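Local coordinates for ribulose bisphosphate carboxylase small chain (PDB 4F0H), which forms the non-catalytic small subunit of Rubisco, the carbon-dioxide-fixing enzyme, and probably helps hold its large subunits together and tune their activity, at residues D40-N45 and Y123-Y128; E49-P54 and N69-A74; Q114-K117 and I121-S124. One frame throughout, in Å; residues are numbered along the deposited sequence.

Contact 1 (D40-N45 and Y123-Y128)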
loop_
_atom_site.group_PDB
_atom_site.type_symbol
_atom_site.label_atom_id
_atom_site.label_comp_id
_atom_site.label_asym_id
_atom_site.label_seq_id
_atom_site.Cartn_x
_atom_site.Cartn_y
_atom_site.Cartn_z
ATOM N N ASP B 40 -6.111 44.127 -6.490
ATOM C CA ASP B 40 -5.794 42.814 -7.095
ATOM C C ASP B 40 -7.158 42.153 -7.345
ATOM O O ASP B 40 -7.784 41.631 -6.413
ATOM C CB ASP B 40 -4.923 41.994 -6.166
ATOM C CG ASP B 40 -4.800 40.545 -6.603
ATOM O OD1 ASP B 40 -5.248 40.202 -7.702
ATOM O OD2 ASP B 40 -4.223 39.747 -5.860
ATOM N N ILE B 41 -7.682 42.299 -8.557
ATOM C CA ILE B 41 -9.076 41.810 -8.827
ATOM C C ILE B 41 -9.203 40.232 -9.043
ATOM O O ILE B 41 -10.206 39.706 -9.560
ATOM C CB ILE B 41 -9.764 42.700 -9.897
ATOM C CG1 ILE B 41 -11.291 42.492 -9.865
ATOM C CG2 ILE B 41 -9.153 42.460 -11.276
ATOM C CD1 ILE B 41 -11.998 43.036 -8.687
ATOM N N HIS B 42 -8.166 39.480 -8.662
ATOM C CA HIS B 42 -8.234 38.012 -8.783
ATOM C C HIS B 42 -9.501 37.523 -8.056
ATOM O O HIS B 42 -9.821 37.969 -6.927
ATOM C CB HIS B 42 -7.000 37.392 -8.130
ATOM C CG HIS B 42 -6.783 35.947 -8.483
ATOM N ND1 HIS B 42 -7.535 34.911 -7.933
ATOM C CD2 HIS B 42 -5.914 35.368 -9.350
ATOM C CE1 HIS B 42 -7.112 33.753 -8.438
ATOM N NE2 HIS B 42 -6.122 34.006 -9.291
ATOM N N PRO B 43 -10.204 36.596 -8.675
ATOM C CA PRO B 43 -11.421 36.042 -8.080
ATOM C C PRO B 43 -11.210 35.222 -6.848
ATOM O O PRO B 43 -12.208 34.916 -6.170
ATOM C CB PRO B 43 -11.946 35.082 -9.163
ATOM C CG PRO B 43 -10.754 34.760 -10.007
ATOM C CD PRO B 43 -9.928 36.015 -10.025
ATOM N N ARG B 44 -9.954 34.842 -6.546
ATOM C CA ARG B 44 -9.714 34.113 -5.312
ATOM C C ARG B 44 -9.061 35.023 -4.258
ATOM O O ARG B 44 -8.550 34.513 -3.295
ATOM C CB ARG B 44 -8.829 32.891 -5.518
ATOM C CG ARG B 44 -9.238 31.970 -6.689
ATOM C CD ARG B 44 -10.412 31.024 -6.360
ATOM N NE ARG B 44 -10.162 30.130 -5.208
ATOM C CZ ARG B 44 -9.565 28.936 -5.249
ATOM N NH1 ARG B 44 -9.132 28.411 -6.384
ATOM N NH2 ARG B 44 -9.412 28.239 -4.132
ATOM N N ASN B 45 -8.994 36.339 -4.520
ATOM C CA ASN B 45 -8.517 37.317 -3.549
ATOM C C ASN B 45 -9.653 37.597 -2.578
ATOM O O ASN B 45 -10.474 38.501 -2.747
ATOM C CB ASN B 45 -7.956 38.609 -4.246
ATOM C CG ASN B 45 -7.575 39.660 -3.268
ATOM O OD1 ASN B 45 -7.153 39.326 -2.211
ATOM N ND2 ASN B 45 -7.713 40.937 -3.615
ATOM N N TYR B 123 -3.044 25.449 -13.967
ATOM C CA TYR B 123 -3.361 26.824 -14.417
ATOM C C TYR B 123 -3.148 27.812 -13.309
ATOM O O TYR B 123 -3.501 27.531 -12.138
ATOM C CB TYR B 123 -4.868 26.940 -14.716
ATOM C CG TYR B 123 -5.256 26.144 -15.988
ATOM C CD1 TYR B 123 -5.533 24.774 -15.908
ATOM C CD2 TYR B 123 -5.277 26.749 -17.271
ATOM C CE1 TYR B 123 -5.866 24.018 -17.099
ATOM C CE2 TYR B 123 -5.654 25.998 -18.442
ATOM C CZ TYR B 123 -5.936 24.634 -18.325
ATOM O OH TYR B 123 -6.269 23.820 -19.412
ATOM N N SER B 124 -2.587 28.965 -13.678
ATOM C CA SER B 124 -2.782 30.150 -12.884
ATOM C C SER B 124 -3.400 31.273 -13.748
ATOM O O SER B 124 -3.214 31.379 -14.960
ATOM C CB SER B 124 -1.490 30.701 -12.295
ATOM O OG SER B 124 -0.543 29.670 -12.024
ATOM N N ILE B 125 -4.046 32.166 -13.034
ATOM C CA ILE B 125 -4.595 33.364 -13.563
ATOM C C ILE B 125 -3.959 34.497 -12.779
ATOM O O ILE B 125 -3.882 34.436 -11.565
ATOM C CB ILE B 125 -6.130 33.245 -13.310
ATOM C CG1 ILE B 125 -6.740 32.359 -14.437
ATOM C CG2 ILE B 125 -6.841 34.591 -13.153
ATOM C CD1 ILE B 125 -8.103 31.764 -14.019
ATOM N N GLN B 126 -3.543 35.551 -13.468
ATOM C CA GLN B 126 -2.860 36.659 -12.811
ATOM C C GLN B 126 -3.349 37.979 -13.420
ATOM O O GLN B 126 -3.321 38.157 -14.625
ATOM C CB GLN B 126 -1.356 36.591 -13.079
ATOM C CG GLN B 126 -0.559 37.716 -12.344
ATOM C CD GLN B 126 -0.081 37.249 -10.961
ATOM O OE1 GLN B 126 0.346 36.114 -10.863
ATOM N NE2 GLN B 126 -0.178 38.113 -9.875
ATOM N N ALA B 127 -3.853 38.888 -12.599
ATOM C CA ALA B 127 -4.353 40.107 -13.181
ATOM C C ALA B 127 -3.176 40.929 -13.723
ATOM O O ALA B 127 -2.159 41.085 -13.040
ATOM C CB ALA B 127 -5.164 40.922 -12.133
ATOM N N TYR B 128 -3.324 41.509 -14.914
ATOM C CA TYR B 128 -2.212 42.280 -15.455
ATOM C C TYR B 128 -1.778 43.396 -14.546
ATOM O O TYR B 128 -0.600 43.658 -14.398
ATOM C CB TYR B 128 -2.612 42.849 -16.828
ATOM C CG TYR B 128 -2.551 41.748 -17.832
ATOM C CD1 TYR B 128 -3.710 41.251 -18.447
ATOM C CD2 TYR B 128 -1.335 41.157 -18.123
ATOM C CE1 TYR B 128 -3.645 40.230 -19.344
ATOM C CE2 TYR B 128 -1.268 40.105 -19.063
ATOM C CZ TYR B 128 -2.405 39.642 -19.642
ATOM O OH TYR B 128 -2.315 38.605 -20.579
HETATM O O HOH W 1 -3.944 38.617 -9.577
HETATM O O HOH W 2 -4.998 31.416 -10.259
#
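The imidazole ring of His42 carries much of this contact. Pro43 CD lies over one face of the ring, 3.2 Å above the plane and toward the rim. Three groups sit at the edge, near the plane: Arg44 N, Ile125 O and a water. The carbonyl oxygen is close, with His42 CD2 3.1 Å from Ile125 O. CG2 of Ile125 also reaches the ring, 4.0 Å from His42 NE2, and the two side chains cross at about a right angle. His42 CG stands anti to the backbone N (chi1 -166°), which sends the ring toward the strand. Its rotation is fixed by Arg44 N, which donates in the ring plane to His42 ND1 at 2.8 Å. On the other ring nitrogen, a water joins His42 NE2 to Ile125 N. A second water does the same for Asp40: it donates to Asp40 OD1 (2.8 Å) and accepts from Ala127 N (3.0 Å). Asp40 OD1 also accepts from His42 N, an Asx turn, and the donor comes from above the carboxylate plane. Asp40 OD2 is held by a salt bridge to Arg113 of a neighbouring small subunit. Ile41 CG2 comes only as near as 4.4 Å to Ala127 CB. Asn45 ND2 closes the loop by donating to Asp40 O. The arrangement is a type I beta turn, His42 to Asn45, set against strand 121-127 of the C-terminal beta hairpin, an addition typical of red-type Rubisco small subunits.

Contact 2 (E49-P54 and N69-A74)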
loop_
_atom_site.group_PDB
_atom_site.type_symbol
_atom_site.label_atom_id
_atom_site.label_comp_id
_atom_site.label_asym_id
_atom_site.label_seq_id
_atom_site.Cartn_x
_atom_site.Cartn_y
_atom_site.Cartn_z
ATOM N N GLU B 49 -9.285 44.977 1.010
ATOM C CA GLU B 49 -8.968 45.866 2.123
ATOM C C GLU B 49 -10.254 46.459 2.704
ATOM O O GLU B 49 -11.216 46.720 1.977
ATOM C CB GLU B 49 -8.059 47.010 1.655
ATOM C CG GLU B 49 -6.716 46.537 1.105
ATOM C CD GLU B 49 -5.980 45.552 2.052
ATOM O OE1 GLU B 49 -5.753 45.846 3.238
ATOM O OE2 GLU B 49 -5.574 44.493 1.578
ATOM N N MET B 50 -10.256 46.694 3.999
ATOM C CA MET B 50 -11.431 47.205 4.711
ATOM C C MET B 50 -11.374 48.725 4.735
ATOM O O MET B 50 -10.332 49.279 5.075
ATOM C CB MET B 50 -11.339 46.752 6.155
ATOM C CG MET B 50 -11.639 45.312 6.396
ATOM S SD MET B 50 -11.929 44.913 8.166
ATOM C CE MET B 50 -13.688 45.144 8.293
ATOM N N TRP B 51 -12.460 49.415 4.383
ATOM C CA TRP B 51 -12.528 50.867 4.558
ATOM C C TRP B 51 -13.196 51.121 5.914
ATOM O O TRP B 51 -14.421 51.058 6.047
ATOM C CB TRP B 51 -13.260 51.541 3.423
ATOM C CG TRP B 51 -13.461 53.010 3.572
ATOM C CD1 TRP B 51 -14.585 53.653 4.057
ATOM C CD2 TRP B 51 -12.505 54.037 3.276
ATOM N NE1 TRP B 51 -14.371 55.029 4.066
ATOM C CE2 TRP B 51 -13.103 55.279 3.590
ATOM C CE3 TRP B 51 -11.208 54.026 2.761
ATOM C CZ2 TRP B 51 -12.424 56.507 3.411
ATOM C CZ3 TRP B 51 -10.536 55.229 2.599
ATOM C CH2 TRP B 51 -11.157 56.454 2.886
ATOM N N GLY B 52 -12.385 51.353 6.952
ATOM C CA GLY B 52 -12.966 51.349 8.330
ATOM C C GLY B 52 -13.686 50.045 8.720
ATOM O O GLY B 52 -13.478 48.988 8.097
ATOM N N LEU B 53 -14.519 50.099 9.753
ATOM C CA LEU B 53 -15.156 48.908 10.322
ATOM C C LEU B 53 -16.551 48.780 9.706
ATOM O O LEU B 53 -17.101 49.774 9.255
ATOM C CB LEU B 53 -15.237 49.076 11.862
ATOM C CG LEU B 53 -13.858 49.039 12.565
ATOM C CD1 LEU B 53 -13.836 49.638 13.938
ATOM C CD2 LEU B 53 -13.401 47.567 12.659
ATOM N N PRO B 54 -17.137 47.558 9.664
ATOM C CA PRO B 54 -18.537 47.505 9.185
ATOM C C PRO B 54 -19.474 48.438 10.023
ATOM O O PRO B 54 -19.121 48.803 11.114
ATOM C CB PRO B 54 -18.904 46.021 9.384
ATOM C CG PRO B 54 -17.559 45.330 9.488
ATOM C CD PRO B 54 -16.716 46.265 10.233
ATOM N N ASN B 69 -18.691 57.392 -0.566
ATOM C CA ASN B 69 -18.162 58.510 -1.313
ATOM C C ASN B 69 -16.804 58.963 -0.833
ATOM O O ASN B 69 -15.920 59.292 -1.642
ATOM C CB ASN B 69 -19.231 59.617 -1.409
ATOM C CG ASN B 69 -20.206 59.317 -2.546
ATOM O OD1 ASN B 69 -19.765 59.042 -3.623
ATOM N ND2 ASN B 69 -21.498 59.256 -2.278
ATOM N N ALA B 70 -16.621 58.927 0.482
ATOM C CA ALA B 70 -15.302 59.098 1.050
ATOM C C ALA B 70 -14.328 58.008 0.493
ATOM O O ALA B 70 -13.177 58.305 0.088
ATOM C CB ALA B 70 -15.402 59.033 2.593
ATOM N N CYS B 71 -14.789 56.748 0.425
ATOM C CA CYS B 71 -13.882 55.706 -0.125
ATOM C C CYS B 71 -13.543 55.986 -1.618
ATOM O O CYS B 71 -12.364 55.912 -2.024
ATOM C CB CYS B 71 -14.438 54.324 0.056
ATOM S SG CYS B 71 -13.221 53.050 -0.347
ATOM N N ARG B 72 -14.558 56.308 -2.414
ATOM C CA ARG B 72 -14.349 56.636 -3.835
ATOM C C ARG B 72 -13.339 57.756 -4.021
ATOM O O ARG B 72 -12.515 57.691 -4.941
ATOM C CB ARG B 72 -15.654 57.075 -4.470
ATOM C CG ARG B 72 -16.547 55.912 -4.824
ATOM C CD ARG B 72 -17.950 56.395 -4.839
ATOM N NE ARG B 72 -18.805 55.613 -5.718
ATOM C CZ ARG B 72 -20.125 55.814 -5.837
ATOM N NH1 ARG B 72 -20.720 56.809 -5.189
ATOM N NH2 ARG B 72 -20.861 55.038 -6.641
ATOM N N LYS B 73 -13.352 58.769 -3.146
ATOM C CA LYS B 73 -12.412 59.854 -3.361
ATOM C C LYS B 73 -11.006 59.406 -3.022
ATOM O O LYS B 73 -10.064 59.689 -3.773
ATOM C CB LYS B 73 -12.775 61.166 -2.644
ATOM C CG LYS B 73 -14.246 61.489 -2.654
ATOM C CD LYS B 73 -14.938 61.363 -4.065
ATOM C CE LYS B 73 -16.481 61.380 -3.925
ATOM N NZ LYS B 73 -17.233 60.418 -4.799
ATOM N N ALA B 74 -10.846 58.699 -1.913
ATOM C CA ALA B 74 -9.533 58.326 -1.487
ATOM C C ALA B 74 -8.985 57.228 -2.367
ATOM O O ALA B 74 -7.779 57.117 -2.447
ATOM C CB ALA B 74 -9.556 57.844 -0.077
#
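On the helix that brings Cys71 to Trp51, the amide oxygen OD1 of Asn69 is gripped by two donors. The fold is the alpha/beta core of the Rubisco small subunit, an antiparallel sheet with helices packed against it. This contact joins the end of helix 61-74 to the chain at edge strand 49-50. Arg72 NH1 comes to Asn69 OD1 at 2.9 Å and Lys73 NZ comes to the same atom at 3.1 Å. They arrive from opposite faces of the amide plane. Neither lies in that plane, and the arginine nitrogen is 38° out of it. The guanidinium group itself faces the oxygen nearly in its own plane. The same NH1 makes a salt bridge to Asp16, so Arg72 ties helix 61-74 to the start of helix 16-28.

From segment 49-54, Trp51 carries the contact. Its CG is anti to the backbone N (chi1 176°), which extends the indole out to the helix. Cys71 CB sits over the face of the five-membered ring, 3.8 Å from the centroid and only 9° off the normal, a CH-pi contact. Cys71 SG is oblique to that ring, 4.2 Å from the centroid, and makes a sulfur-aromatic contact. Trp51 NE1 donates to Glu67 one turn earlier on the helix, so the indole is fixed by a polar bond as well as by packing. Ile35 of strand 32-38 touches both Trp51 and Cys71.

The benzene part of the indole reaches the two alanines. Trp51 CZ2 is 4.0 Å from Ala70 CB, and Trp51 CH2 meets Ala74 CB obliquely at 3.6 Å.

Contact 3 (Q114-K117 and I121-S124)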
loop_
_atom_site.group_PDB
_atom_site.type_symbol
_atom_site.label_atom_id
_atom_site.label_comp_id
_atom_site.label_asym_id
_atom_site.label_seq_id
_atom_site.Cartn_x
_atom_site.Cartn_y
_atom_site.Cartn_z
ATOM N N GLN B 114 0.948 25.496 -16.922
ATOM C CA GLN B 114 2.171 24.760 -16.629
ATOM C C GLN B 114 1.835 23.318 -17.006
ATOM O O GLN B 114 0.819 22.786 -16.540
ATOM C CB GLN B 114 2.531 24.804 -15.130
ATOM C CG GLN B 114 3.853 24.080 -14.860
ATOM C CD GLN B 114 3.679 23.056 -13.824
ATOM O OE1 GLN B 114 3.495 23.398 -12.683
ATOM N NE2 GLN B 114 3.605 21.749 -14.237
ATOM N N GLU B 115 2.637 22.730 -17.880
ATOM C CA GLU B 115 2.369 21.370 -18.372
ATOM C C GLU B 115 2.866 20.357 -17.374
ATOM O O GLU B 115 4.031 20.396 -16.928
ATOM C CB GLU B 115 2.976 21.168 -19.772
ATOM C CG GLU B 115 2.241 21.990 -20.777
ATOM C CD GLU B 115 2.822 22.021 -22.168
ATOM O OE1 GLU B 115 3.363 20.994 -22.669
ATOM O OE2 GLU B 115 2.666 23.097 -22.799
ATOM N N ASP B 116 1.974 19.465 -16.990
ATOM C CA ASP B 116 2.251 18.536 -15.905
ATOM C C ASP B 116 2.189 17.072 -16.425
ATOM O O ASP B 116 2.657 16.763 -17.538
ATOM C CB ASP B 116 1.204 18.775 -14.844
ATOM C CG ASP B 116 1.691 18.404 -13.481
ATOM O OD1 ASP B 116 1.146 17.433 -12.933
ATOM O OD2 ASP B 116 2.619 19.080 -12.972
ATOM N N LYS B 117 1.618 16.141 -15.681
ATOM C CA LYS B 117 1.752 14.768 -16.246
ATOM C C LYS B 117 0.852 14.498 -17.437
ATOM O O LYS B 117 -0.224 15.096 -17.495
ATOM C CB LYS B 117 1.557 13.695 -15.225
ATOM C CG LYS B 117 0.495 13.923 -14.296
ATOM C CD LYS B 117 0.832 13.051 -13.104
ATOM C CE LYS B 117 -0.425 12.396 -12.595
ATOM N NZ LYS B 117 -1.443 13.423 -12.234
ATOM N N ILE B 121 -2.740 20.090 -17.160
ATOM C CA ILE B 121 -2.096 21.364 -17.030
ATOM C C ILE B 121 -2.433 21.919 -15.615
ATOM O O ILE B 121 -3.529 21.673 -15.082
ATOM C CB ILE B 121 -2.674 22.341 -18.126
ATOM C CG1 ILE B 121 -2.256 21.923 -19.528
ATOM C CG2 ILE B 121 -2.315 23.837 -17.779
ATOM C CD1 ILE B 121 -3.053 22.647 -20.633
ATOM N N LYS B 122 -1.520 22.653 -15.005
ATOM C CA LYS B 122 -1.775 23.371 -13.782
ATOM C C LYS B 122 -1.894 24.839 -14.206
ATOM O O LYS B 122 -0.978 25.373 -14.798
ATOM C CB LYS B 122 -0.574 23.229 -12.855
ATOM C CG LYS B 122 -0.299 21.814 -12.365
ATOM C CD LYS B 122 -1.036 21.599 -11.056
ATOM C CE LYS B 122 -0.887 20.179 -10.511
ATOM N NZ LYS B 122 0.521 19.973 -10.123
ATOM N N TYR B 123 -3.044 25.449 -13.967
ATOM C CA TYR B 123 -3.361 26.824 -14.417
ATOM C C TYR B 123 -3.148 27.812 -13.309
ATOM O O TYR B 123 -3.501 27.531 -12.138
ATOM C CB TYR B 123 -4.868 26.940 -14.716
ATOM C CG TYR B 123 -5.256 26.144 -15.988
ATOM C CD1 TYR B 123 -5.533 24.774 -15.908
ATOM C CD2 TYR B 123 -5.277 26.749 -17.271
ATOM C CE1 TYR B 123 -5.866 24.018 -17.099
ATOM C CE2 TYR B 123 -5.654 25.998 -18.442
ATOM C CZ TYR B 123 -5.936 24.634 -18.325
ATOM O OH TYR B 123 -6.269 23.820 -19.412
ATOM N N SER B 124 -2.587 28.965 -13.678
ATOM C CA SER B 124 -2.782 30.150 -12.884
ATOM C C SER B 124 -3.400 31.273 -13.748
ATOM O O SER B 124 -3.214 31.379 -14.960
ATOM C CB SER B 124 -1.490 30.701 -12.295
ATOM O OG SER B 124 -0.543 29.670 -12.024
HETATM O O HOH W 3 3.247 21.428 -10.818
#
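Gln114 and Lys122 form an antiparallel hydrogen-bonded pair, with Gln114 N donating to Lys122 O at 2.9 Å and Lys122 N to Gln114 O at 2.8 Å. Both bonds are nearly straight. Next to them, Glu115 and Ile121 make a non-hydrogen-bonded pair. This is the turn end of the C-terminal beta hairpin, strands 109-115 and 121-127. In red-type Rubisco such hairpins from four small subunits come together as a beta barrel around the fourfold axis.

Gln114 and Lys122 lie side by side on one face of the hairpin and point the same way. The Gln114 chain bends at its second torsion (chi2 -126°), which turns the amide onward along its own strand, toward Asp116. There Gln114 NE2 has two acceptors. Asp116 OD2 accepts from Gln114 NE2 at 3.1 Å with its anti lone pair, the one turned away from the other carboxylate oxygen. NE2 also reaches Glu115 O, coming from well above that carbonyl plane. Both acceptors lie in or near the Gln114 amide plane, so the amide is held against rotation.

The Lys122 chain is bent too, and its ammonium group comes over to Asp116. Lys122 NZ to Asp116 OD2 is a long salt bridge at 3.6 Å. A water that accepts from Lys122 NZ lies 2.7 Å from Gln114 OE1 and also close to Asp116 OD2. Lys122 NZ also has a long, weak ion pair to Asp116 of one neighbouring small subunit, and Asp116 OD2 has one to Lys122 of another, so the same pair recurs between hairpins.

On the other face, Ile121 CG2 lies over the centre of the Tyr123 ring. Ile121 CA also makes a CA-H...O contact with Gln114 O at 3.3 Å.

Contacts 1 and 3 share strand 121-127, and their segments overlap at Tyr123 and Ser124. Their centres are 16 Å apart. Contact 3 joins the two hairpin strands near the turn; contact 1 sets the loop after strand 32-38 against the later part of the second strand. Contact 2 lies in the alpha/beta core, with its centre 22 Å from that of contact 1 and 38 Å from that of contact 3. Along the chain it is nested inside the loop closed by contact 1, and it closes before contact 3 opens. In space they run from the core (contact 2) through contact 1 to the hairpin tip (contact 3). Contacts 1 and 3 both reach the same neighbouring small subunit, so the hairpin takes part in packing between small subunits.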